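Local atomic coordinates of arginyl-trna synthetase (Thermus thermophilus, PDB entry 1IQ0), a protein that probably joins L-arginine to its cognate tRNA(Arg) at the expense of ATP, as a class I aminoacyl-tRNA synthetase. Residues I126-A131 with S445-E450. Numbering follows the deposited sequence.
Sequences IALGDA and SMVKTE
Val-447, Ala-127 and Met-446 bury most of the surface where two helices of the class I synthetase catalytic domain come together, helix 120-138, which begins within the HIGH motif, and the C-terminal part of helix 430-448. Their meeting illustrates how small residues let helices approach closely: the CA atoms of Ala-127 and Met-446 lie 6.0 Å apart, and no hydrogen bond links the two segments. Ala-127 and Ala-131, one turn apart, both direct their methyls at the other helix. Val-447 answers with one branch, CG2, which sits 4.3 Å from Ala-131 CB and 4.4 Å from Leu-128 CD2, while Pro-525 of helix 525-544 packs against all three residues. Met-446 points its CB at Ala-127, but the chain then leads off: CG stands beside the backbone N, opposite the carbonyl carbon (chi1 -70°), and further bends follow at chi2 and chi3. Touching is therefore left to the base of the side chain, with CG still 4.0 Å from Ala-127 CB. Beyond the interface, Met-446 meets Ile-455 and Val-388, so that this helix also packs on neighbouring strands of the central sheet. The tightest point is Ala-127 CB against Met-446 CB, 3.3 Å apart, closer than carbons usually pack.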
# COMPACT_ATOMS: atom_id res chain seq x y z
N ILE A 126 -7.08 3.89 2.23
CA ILE A 126 -6.66 4.54 1.00
C ILE A 126 -5.14 4.67 0.90
O ILE A 126 -4.55 4.32 -0.12
CB ILE A 126 -7.31 5.94 0.88
CG1 ILE A 126 -8.84 5.80 0.94
CG2 ILE A 126 -6.89 6.61 -0.42
CD1 ILE A 126 -9.60 7.10 0.77
N ALA A 127 -4.52 5.17 1.96
CA ALA A 127 -3.07 5.36 1.98
C ALA A 127 -2.31 4.05 1.78
O ALA A 127 -1.39 3.99 0.97
CB ALA A 127 -2.65 6.03 3.30
N LEU A 128 -2.71 3.03 2.53
CA LEU A 128 -2.07 1.71 2.46
C LEU A 128 -2.27 1.05 1.09
O LEU A 128 -1.32 0.52 0.51
CB LEU A 128 -2.68 0.78 3.52
CG LEU A 128 -1.75 0.03 4.48
CD1 LEU A 128 -2.61 -0.93 5.30
CD2 LEU A 128 -0.66 -0.73 3.73
N GLY A 129 -3.50 1.09 0.60
CA GLY A 129 -3.81 0.49 -0.68
C GLY A 129 -3.11 1.14 -1.85
O GLY A 129 -2.53 0.46 -2.71
N ASP A 130 -3.15 2.47 -1.90
CA ASP A 130 -2.51 3.21 -2.98
C ASP A 130 -1.00 2.98 -2.96
O ASP A 130 -0.38 2.76 -3.99
CB ASP A 130 -2.80 4.71 -2.85
CG ASP A 130 -2.13 5.52 -3.92
OD1 ASP A 130 -2.50 5.36 -5.11
OD2 ASP A 130 -1.22 6.31 -3.60
N ALA A 131 -0.42 3.01 -1.76
CA ALA A 131 1.02 2.81 -1.61
C ALA A 131 1.46 1.42 -2.09
O ALA A 131 2.41 1.31 -2.85
CB ALA A 131 1.43 3.02 -0.15
N SER A 445 2.18 9.27 7.64
CA SER A 445 1.68 8.79 8.92
C SER A 445 0.84 7.51 8.76
O SER A 445 1.00 6.54 9.50
CB SER A 445 0.82 9.87 9.58
OG SER A 445 0.15 9.37 10.73
N MET A 446 -0.05 7.51 7.78
CA MET A 446 -0.92 6.36 7.53
C MET A 446 -0.20 5.08 7.12
O MET A 446 -0.75 3.99 7.25
CB MET A 446 -1.95 6.72 6.45
CG MET A 446 -3.00 7.73 6.92
SD MET A 446 -3.87 7.09 8.37
CE MET A 446 -2.97 7.96 9.70
N VAL A 447 1.04 5.19 6.67
CA VAL A 447 1.74 4.00 6.22
C VAL A 447 3.06 3.63 6.91
O VAL A 447 3.60 2.54 6.69
CB VAL A 447 1.95 4.08 4.68
CG1 VAL A 447 3.15 4.97 4.34
CG2 VAL A 447 2.10 2.71 4.11
N LYS A 448 3.60 4.49 7.77
CA LYS A 448 4.86 4.16 8.43
C LYS A 448 4.73 3.09 9.52
O LYS A 448 5.69 2.41 9.86
CB LYS A 448 5.49 5.41 9.04
CG LYS A 448 4.87 5.85 10.35
CD LYS A 448 5.72 6.91 11.03
CE LYS A 448 5.11 7.33 12.36
NZ LYS A 448 5.88 8.44 13.01
N THR A 449 3.52 2.95 10.07
CA THR A 449 3.26 1.99 11.14
C THR A 449 2.67 0.68 10.64
O THR A 449 1.71 0.68 9.87
CB THR A 449 2.28 2.60 12.17
OG1 THR A 449 2.84 3.80 12.71
CG2 THR A 449 1.98 1.61 13.29
N GLU A 450 3.25 -0.44 11.07
CA GLU A 450 2.77 -1.77 10.68
C GLU A 450 1.25 -1.78 10.78
O GLU A 450 0.69 -1.31 11.77
CB GLU A 450 3.31 -2.84 11.63
CG GLU A 450 4.80 -2.81 11.85
CD GLU A 450 5.25 -3.88 12.82
OE1 GLU A 450 6.42 -3.82 13.27
OE2 GLU A 450 4.44 -4.78 13.13